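Local coordinates for protein chitinase (Thermococcus chitonophagus, PDB 5XSW) that probably hydrolyses chitin as an endochitinase, cutting internal beta-1,4 bonds between its N-acetylglucosamine units, at residues A[2-6]-A[15-19]; A[41-45]-A[91-95]; A[344-350]-A[482-486]. One frame throughout, in Å; residues are numbered along the deposited sequence.

Contact 1: A[2-6]-A[15-19]; sequences AYRIV and VELTL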
loop_
_atom_site.group_PDB
_atom_site.type_symbol
_atom_site.label_atom_id
_atom_site.label_comp_id
_atom_site.label_asym_id
_atom_site.label_seq_id
_atom_site.Cartn_x
_atom_site.Cartn_y
_atom_site.Cartn_z
ATOM N N ALA A 2 4.264 9.719 33.270
ATOM C CA ALA A 2 4.338 10.177 34.661
ATOM C C ALA A 2 4.410 8.933 35.494
ATOM O O ALA A 2 3.986 7.865 35.025
ATOM C CB ALA A 2 3.153 11.026 35.031
ATOM N N TYR A 3 5.012 9.031 36.682
ATOM C CA TYR A 3 5.192 7.857 37.536
ATOM C C TYR A 3 5.257 8.287 39.012
ATOM O O TYR A 3 5.505 9.443 39.327
ATOM C CB TYR A 3 6.439 7.045 37.159
ATOM C CG TYR A 3 7.764 7.745 37.377
ATOM C CD1 TYR A 3 8.300 8.562 36.386
ATOM C CD2 TYR A 3 8.511 7.549 38.562
ATOM C CE1 TYR A 3 9.507 9.214 36.547
ATOM C CE2 TYR A 3 9.750 8.204 38.744
ATOM C CZ TYR A 3 10.235 9.043 37.732
ATOM O OH TYR A 3 11.445 9.711 37.846
ATOM N N ARG A 4 4.945 7.357 39.890
ATOM C CA ARG A 4 4.697 7.686 41.289
ATOM C C ARG A 4 5.089 6.492 42.132
ATOM O O ARG A 4 4.802 5.357 41.754
ATOM C CB ARG A 4 3.218 8.009 41.509
ATOM C CG ARG A 4 2.985 9.260 42.315
ATOM C CD ARG A 4 1.494 9.454 42.578
ATOM N NE ARG A 4 0.853 8.190 42.943
ATOM C CZ ARG A 4 0.774 7.720 44.190
ATOM N NH1 ARG A 4 1.303 8.414 45.207
ATOM N NH2 ARG A 4 0.174 6.549 44.417
ATOM N N ILE A 5 5.761 6.720 43.264
ATOM C CA ILE A 5 5.901 5.653 44.244
ATOM C C ILE A 5 4.531 5.359 44.858
ATOM O O ILE A 5 3.948 6.234 45.471
ATOM C CB ILE A 5 6.869 6.052 45.398
ATOM C CG1 ILE A 5 8.269 6.339 44.852
ATOM C CG2 ILE A 5 6.813 5.010 46.521
ATOM C CD1 ILE A 5 8.971 5.162 44.352
ATOM N N VAL A 6 4.008 4.149 44.717
ATOM C CA VAL A 6 2.706 3.887 45.336
ATOM C C VAL A 6 2.912 3.601 46.843
ATOM O O VAL A 6 2.182 4.088 47.717
ATOM C CB VAL A 6 1.998 2.711 44.690
ATOM C CG1 VAL A 6 0.812 2.272 45.555
ATOM C CG2 VAL A 6 1.553 3.090 43.273
ATOM N N VAL A 15 5.836 1.012 42.215
ATOM C CA VAL A 15 5.742 2.210 41.381
ATOM C C VAL A 15 4.613 2.054 40.324
ATOM O O VAL A 15 4.460 0.991 39.732
ATOM C CB VAL A 15 7.089 2.480 40.670
ATOM C CG1 VAL A 15 6.955 3.591 39.623
ATOM C CG2 VAL A 15 8.177 2.827 41.664
ATOM N N GLU A 16 3.830 3.114 40.118
ATOM C CA GLU A 16 2.878 3.162 39.026
ATOM C C GLU A 16 3.375 4.092 37.933
ATOM O O GLU A 16 3.657 5.282 38.166
ATOM C CB GLU A 16 1.525 3.620 39.502
ATOM C CG GLU A 16 0.516 3.684 38.374
ATOM C CD GLU A 16 -0.908 3.720 38.870
ATOM O OE1 GLU A 16 -1.776 3.032 38.273
ATOM O OE2 GLU A 16 -1.158 4.453 39.852
ATOM N N LEU A 17 3.483 3.536 36.733
ATOM C CA LEU A 17 3.862 4.285 35.546
ATOM C C LEU A 17 2.626 4.528 34.660
ATOM O O LEU A 17 1.936 3.585 34.348
ATOM C CB LEU A 17 4.913 3.506 34.768
ATOM C CG LEU A 17 5.241 4.069 33.380
ATOM C CD1 LEU A 17 5.927 5.430 33.478
ATOM C CD2 LEU A 17 6.083 3.071 32.626
ATOM N N THR A 18 2.381 5.769 34.281
ATOM C CA THR A 18 1.272 6.069 33.406
ATOM C C THR A 18 1.786 6.554 32.058
ATOM O O THR A 18 2.508 7.536 31.980
ATOM C CB THR A 18 0.350 7.129 34.023
ATOM O OG1 THR A 18 -0.150 6.655 35.273
ATOM C CG2 THR A 18 -0.811 7.423 33.109
ATOM N N LEU A 19 1.387 5.854 31.004
ATOM C CA LEU A 19 1.731 6.210 29.640
ATOM C C LEU A 19 0.448 6.599 28.941
ATOM O O LEU A 19 -0.538 5.889 29.029
ATOM C CB LEU A 19 2.361 5.029 28.908
ATOM C CG LEU A 19 3.589 4.359 29.513
ATOM C CD1 LEU A 19 3.929 3.077 28.783
ATOM C CD2 LEU A 19 4.765 5.308 29.493
HETATM O O HOH W 1 -1.162 5.710 42.277
#
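The chain opens with an antiparallel beta hairpin, strand 3-9 folding back on strand 12-21 at the margin of the N-terminal beta sandwich. Here the two run 158° apart in direction, with axes approaching to 4.7 Å. Two pairs of backbone bonds fix the register: Ala2 N to Thr18 O (3.1 Å) with Thr18 N to Ala2 O (2.7 Å), then Arg4 N to Glu16 O (3.0 Å) with Glu16 N to Arg4 O (2.9 Å). The non-hydrogen-bonded pair Tyr3-Leu17 lies between them and Ile5-Val15 follows beyond Arg4-Glu16; the side chains of both pairs share one face. Val15 is the central bump of that face: it fits between Tyr3 and Ile5, CG1 lying 4.3 Å from Tyr3 CB and CG2 3.6 Å from Ile5 CD1. Leu17 CD1 fills the hollow beside Tyr3 CB (4.1 Å) and Ala2 O (3.5 Å). Tyr3 and Leu17 continue onto Phe100 of strand 98-104, while Val15 packs on Pro97, so Val15 and Leu17 are buried in the sandwich and Tyr3 and Ile5 lie at its exposed margin. The other face is more polar. Val6 CG2 settles against Glu16 CB at 3.8 Å, and beyond it one water spans the gap between Arg4 and Glu16, accepting from Arg4 NH2 at 2.7 Å and donating to Glu16 OE2 at 2.7 Å.

Contact 2: A[41-45]-A[91-95]; sequences ETTGK and SGDNP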
loop_
_atom_site.group_PDB
_atom_site.type_symbol
_atom_site.label_atom_id
_atom_site.label_comp_id
_atom_site.label_asym_id
_atom_site.label_seq_id
_atom_site.Cartn_x
_atom_site.Cartn_y
_atom_site.Cartn_z
ATOM N N GLU A 41 15.947 2.549 34.944
ATOM C CA GLU A 41 17.082 1.979 35.655
ATOM C C GLU A 41 16.707 1.714 37.108
ATOM O O GLU A 41 15.918 2.446 37.689
ATOM C CB GLU A 41 18.299 2.907 35.542
ATOM C CG GLU A 41 18.902 2.878 34.143
ATOM C CD GLU A 41 19.877 4.042 33.867
ATOM O OE1 GLU A 41 20.775 3.862 33.023
ATOM O OE2 GLU A 41 19.742 5.136 34.455
ATOM N N THR A 42 17.231 0.612 37.634
ATOM C CA THR A 42 17.177 0.317 39.060
ATOM C C THR A 42 18.331 -0.634 39.416
ATOM O O THR A 42 18.780 -1.431 38.577
ATOM C CB THR A 42 15.832 -0.300 39.455
ATOM O OG1 THR A 42 15.867 -0.703 40.828
ATOM C CG2 THR A 42 15.521 -1.537 38.560
ATOM N N THR A 43 18.853 -0.517 40.643
ATOM C CA THR A 43 19.827 -1.491 41.148
ATOM C C THR A 43 19.102 -2.593 41.912
ATOM O O THR A 43 19.707 -3.588 42.314
ATOM C CB THR A 43 20.870 -0.811 42.087
ATOM O OG1 THR A 43 20.169 -0.097 43.122
ATOM C CG2 THR A 43 21.703 0.180 41.313
ATOM N N GLY A 44 17.813 -2.396 42.153
ATOM C CA GLY A 44 17.016 -3.390 42.851
ATOM C C GLY A 44 16.684 -4.584 41.959
ATOM O O GLY A 44 17.167 -4.677 40.826
ATOM N N LYS A 45 15.852 -5.491 42.454
ATOM C CA LYS A 45 15.505 -6.696 41.700
ATOM C C LYS A 45 14.082 -6.540 41.245
ATOM O O LYS A 45 13.208 -6.255 42.059
ATOM C CB LYS A 45 15.652 -7.967 42.548
ATOM C CG LYS A 45 14.982 -9.213 41.911
ATOM C CD LYS A 45 15.278 -10.526 42.698
ATOM C CE LYS A 45 16.266 -11.451 41.952
ATOM N NZ LYS A 45 16.498 -12.800 42.616
ATOM N N SER A 91 17.480 -2.780 46.738
ATOM C CA SER A 91 18.849 -3.227 46.929
ATOM C C SER A 91 19.744 -2.330 46.130
ATOM O O SER A 91 19.295 -1.736 45.146
ATOM C CB SER A 91 19.003 -4.701 46.530
ATOM O OG SER A 91 20.288 -4.974 46.048
ATOM N N GLY A 92 21.003 -2.204 46.554
ATOM C CA GLY A 92 21.975 -1.394 45.841
ATOM C C GLY A 92 21.770 0.083 46.126
ATOM O O GLY A 92 20.872 0.479 46.890
ATOM N N ASP A 93 22.602 0.903 45.499
ATOM C CA ASP A 93 22.610 2.325 45.804
ATOM C C ASP A 93 21.626 3.210 44.991
ATOM O O ASP A 93 21.539 4.421 45.234
ATOM C CB ASP A 93 24.033 2.884 45.639
ATOM C CG ASP A 93 24.581 2.758 44.209
ATOM O OD1 ASP A 93 23.824 2.456 43.256
ATOM O OD2 ASP A 93 25.797 2.984 44.025
ATOM N N ASN A 94 20.879 2.628 44.048
ATOM C CA ASN A 94 19.926 3.452 43.262
ATOM C C ASN A 94 18.750 2.583 42.922
ATOM O O ASN A 94 18.587 2.192 41.774
ATOM C CB ASN A 94 20.616 3.975 42.005
ATOM C CG ASN A 94 20.036 5.304 41.490
ATOM O OD1 ASN A 94 18.936 5.782 41.876
ATOM N ND2 ASN A 94 20.805 5.910 40.643
ATOM N N PRO A 95 17.989 2.191 43.942
ATOM C CA PRO A 95 16.980 1.139 43.796
ATOM C C PRO A 95 15.634 1.635 43.214
ATOM O O PRO A 95 14.927 0.856 42.584
ATOM C CB PRO A 95 16.782 0.671 45.234
ATOM C CG PRO A 95 17.008 1.949 46.036
ATOM C CD PRO A 95 18.147 2.614 45.347
#
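Thr43 drops its side chain into the loop Ser91 to Asn94, where its hydroxyl ties the two ends together: OG1 donates to Ser91 O (2.7 Å) and accepts from Asn94 N (3.0 Å). Its methyl spreads over the rim, with CG2 4.0 Å from Asn94 CB and 3.7 Å from Asp93 OD1. Gly92 suits this fit twice over, since its phi is positive and a beta carbon there would collide with Thr43 CB. The backbone adds Thr43 N to Asn94 O (2.9 Å). Next door, Thr42 OG1 donates to Pro95 O in a short 2.5 Å bond while accepting from Gly44 N (2.9 Å), which makes residues 42-44 an ST turn. The paired backbones of Glu41 with His98 and Lys45 with Gln89 flank the site. Segment 41-45 leads from strand 32-41 to strand 45-51 and segment 91-95 from strand 80-89 to strand 98-104; two loops, joined through Thr42 and Thr43 of the first and each crossing from one sheet to the other, thus close an end of a beta sandwich.

Contact 3: A[344-350]-A[482-486]; sequences EALKIFS and RNYNP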
loop_
_atom_site.group_PDB
_atom_site.type_symbol
_atom_site.label_atom_id
_atom_site.label_comp_id
_atom_site.label_asym_id
_atom_site.label_seq_id
_atom_site.Cartn_x
_atom_site.Cartn_y
_atom_site.Cartn_z
ATOM N N GLU A 344 15.298 -5.872 2.869
ATOM C CA GLU A 344 15.338 -6.710 4.081
ATOM C C GLU A 344 15.971 -8.065 3.800
ATOM O O GLU A 344 16.771 -8.590 4.624
ATOM C CB GLU A 344 13.900 -6.901 4.647
ATOM C CG GLU A 344 13.890 -7.725 5.899
ATOM C CD GLU A 344 12.500 -7.825 6.505
ATOM O OE1 GLU A 344 11.475 -7.632 5.791
ATOM O OE2 GLU A 344 12.421 -8.058 7.718
ATOM N N ALA A 345 15.671 -8.620 2.619
ATOM C CA ALA A 345 16.163 -9.945 2.234
ATOM C C ALA A 345 17.689 -9.968 2.026
ATOM O O ALA A 345 18.315 -11.053 2.122
ATOM C CB ALA A 345 15.507 -10.422 0.981
ATOM N N LEU A 346 18.280 -8.810 1.722
ATOM C CA LEU A 346 19.739 -8.719 1.499
ATOM C C LEU A 346 20.520 -8.939 2.804
ATOM O O LEU A 346 21.710 -9.302 2.755
ATOM C CB LEU A 346 20.124 -7.337 0.896
ATOM C CG LEU A 346 19.426 -7.007 -0.424
ATOM C CD1 LEU A 346 19.768 -5.537 -0.842
ATOM C CD2 LEU A 346 19.849 -8.002 -1.463
ATOM N N LYS A 347 19.879 -8.634 3.931
ATOM C CA LYS A 347 20.493 -8.750 5.255
ATOM C C LYS A 347 21.811 -7.944 5.372
ATOM O O LYS A 347 22.760 -8.378 6.030
ATOM C CB LYS A 347 20.765 -10.241 5.591
ATOM C CG LYS A 347 19.467 -11.065 5.742
ATOM C CD LYS A 347 18.606 -10.475 6.881
ATOM C CE LYS A 347 17.400 -11.413 7.124
ATOM N NZ LYS A 347 16.432 -10.983 8.181
ATOM N N ILE A 348 21.850 -6.776 4.745
ATOM C CA ILE A 348 23.011 -5.873 4.824
ATOM C C ILE A 348 23.386 -5.483 6.247
ATOM O O ILE A 348 24.568 -5.336 6.577
ATOM C CB ILE A 348 22.728 -4.611 3.993
ATOM C CG1 ILE A 348 22.917 -4.976 2.516
ATOM C CG2 ILE A 348 23.619 -3.414 4.462
ATOM C CD1 ILE A 348 22.192 -4.009 1.547
ATOM N N PHE A 349 22.397 -5.349 7.120
ATOM C CA PHE A 349 22.640 -4.840 8.453
ATOM C C PHE A 349 22.745 -5.932 9.499
ATOM O O PHE A 349 22.731 -5.656 10.678
ATOM C CB PHE A 349 21.536 -3.837 8.841
ATOM C CG PHE A 349 21.513 -2.630 7.940
ATOM C CD1 PHE A 349 20.771 -2.653 6.760
ATOM C CD2 PHE A 349 22.275 -1.490 8.246
ATOM C CE1 PHE A 349 20.789 -1.529 5.872
ATOM C CE2 PHE A 349 22.308 -0.379 7.385
ATOM C CZ PHE A 349 21.556 -0.383 6.209
ATOM N N SER A 350 22.819 -7.183 9.071
ATOM C CA SER A 350 22.918 -8.281 10.043
ATOM C C SER A 350 23.826 -9.325 9.432
ATOM O O SER A 350 25.060 -9.133 9.398
ATOM C CB SER A 350 21.530 -8.843 10.412
ATOM O OG SER A 350 20.739 -9.082 9.241
ATOM N N ARG A 482 8.158 -2.923 13.760
ATOM C CA ARG A 482 8.614 -3.875 14.809
ATOM C C ARG A 482 9.043 -5.217 14.219
ATOM O O ARG A 482 9.845 -5.889 14.818
ATOM C CB ARG A 482 7.538 -4.138 15.875
ATOM C CG ARG A 482 7.166 -2.899 16.576
ATOM C CD ARG A 482 6.658 -3.171 17.931
ATOM N NE ARG A 482 7.827 -3.398 18.775
ATOM C CZ ARG A 482 7.775 -3.955 19.966
ATOM N NH1 ARG A 482 6.604 -4.353 20.439
ATOM N NH2 ARG A 482 8.904 -4.139 20.652
ATOM N N ASN A 483 8.526 -5.605 13.052
ATOM C CA ASN A 483 8.844 -6.935 12.473
ATOM C C ASN A 483 9.895 -6.897 11.355
ATOM O O ASN A 483 10.017 -7.847 10.581
ATOM C CB ASN A 483 7.551 -7.596 11.926
ATOM C CG ASN A 483 6.633 -8.083 13.033
ATOM O OD1 ASN A 483 6.831 -9.174 13.554
ATOM N ND2 ASN A 483 5.638 -7.268 13.419
ATOM N N TYR A 484 10.608 -5.778 11.230
ATOM C CA TYR A 484 11.487 -5.544 10.086
ATOM C C TYR A 484 12.921 -5.839 10.543
ATOM O O TYR A 484 13.378 -5.239 11.517
ATOM C CB TYR A 484 11.331 -4.081 9.571
ATOM C CG TYR A 484 11.974 -3.832 8.234
ATOM C CD1 TYR A 484 11.443 -4.405 7.070
ATOM C CD2 TYR A 484 13.118 -3.031 8.127
ATOM C CE1 TYR A 484 12.048 -4.179 5.835
ATOM C CE2 TYR A 484 13.711 -2.776 6.908
ATOM C CZ TYR A 484 13.186 -3.357 5.767
ATOM O OH TYR A 484 13.793 -3.093 4.568
ATOM N N ASN A 485 13.596 -6.770 9.863
ATOM C CA ASN A 485 14.942 -7.206 10.274
ATOM C C ASN A 485 15.888 -7.276 9.095
ATOM O O ASN A 485 16.135 -8.349 8.552
ATOM C CB ASN A 485 14.868 -8.594 10.977
ATOM C CG ASN A 485 13.967 -8.560 12.200
ATOM O OD1 ASN A 485 12.893 -9.157 12.205
ATOM N ND2 ASN A 485 14.379 -7.804 13.228
ATOM N N PRO A 486 16.409 -6.118 8.674
ATOM C CA PRO A 486 17.230 -6.014 7.468
ATOM C C PRO A 486 18.709 -6.308 7.737
ATOM O O PRO A 486 19.052 -6.763 8.832
ATOM C CB PRO A 486 17.061 -4.546 7.069
ATOM C CG PRO A 486 16.841 -3.830 8.411
ATOM C CD PRO A 486 16.170 -4.802 9.317
ATOM O OXT PRO A 486 19.570 -6.048 6.877
HETATM O O HOH W 2 19.361 -5.438 4.261
#
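Hydrogen bonds, two of them direct to the C-terminal carboxylate, join the end of helix 340-346 to the last residues of the chain. Lys347 leaves the helix with positive phi and starts a type I turn to Ser350, which presents donors to Pro486: Phe349 N reaches OXT at 2.9 Å, and Ser350 OG reaches Pro486 O at 2.9 Å. A water accepts from Ile348 N (2.9 Å) and donates to Pro486 OXT (2.7 Å). Charged side chains hold the preceding backbone. Glu344 OE2 accepts from Asn485 N at 2.8 Å, nearly in line, and Lys347 NZ donates to Asn485 O at 2.7 Å. Apolar contacts complete the fit: Phe349 CD1 lies 4.2 Å from Pro486 CB, the proline also packs on Ala310 and Val311 of helix 288-311, and Phe349 meets the ring of Phe318. Tyr484 turns its hydroxyl to Val340 O, while Glu344 packs on Pro246 of the second subunit and comes close to the like-charged Asp275 of that subunit. Across the two segments, the negative charge of the carboxylate is thus met by neutral donors and water, while Lys347 and Glu344 bond backbone groups of Asn485; the bonds to OXT can exist because the chain stops at Pro486.

How the contacts relate
Contacts 1, 2 and 3 follow one another along the chain, each closing before the next opens. The first two belong to the N-terminal beta-sandwich domain, their centres about 17 Å apart: the hairpin at 2-6/15-19 lies on an outer edge of the four-stranded sheet, and the loops at 41-45/91-95 connect that sheet with its partner. Contact 3 lies in the larger, mainly helical domain that carries the glycan pocket; its centre is about 36 Å from either of the others. The domains meet near it, where Arg482 forms a salt bridge with Asp69 and touches Leu105. The chain's two ends are therefore anchored in different domains, one within the sandwich and the other in the helical part.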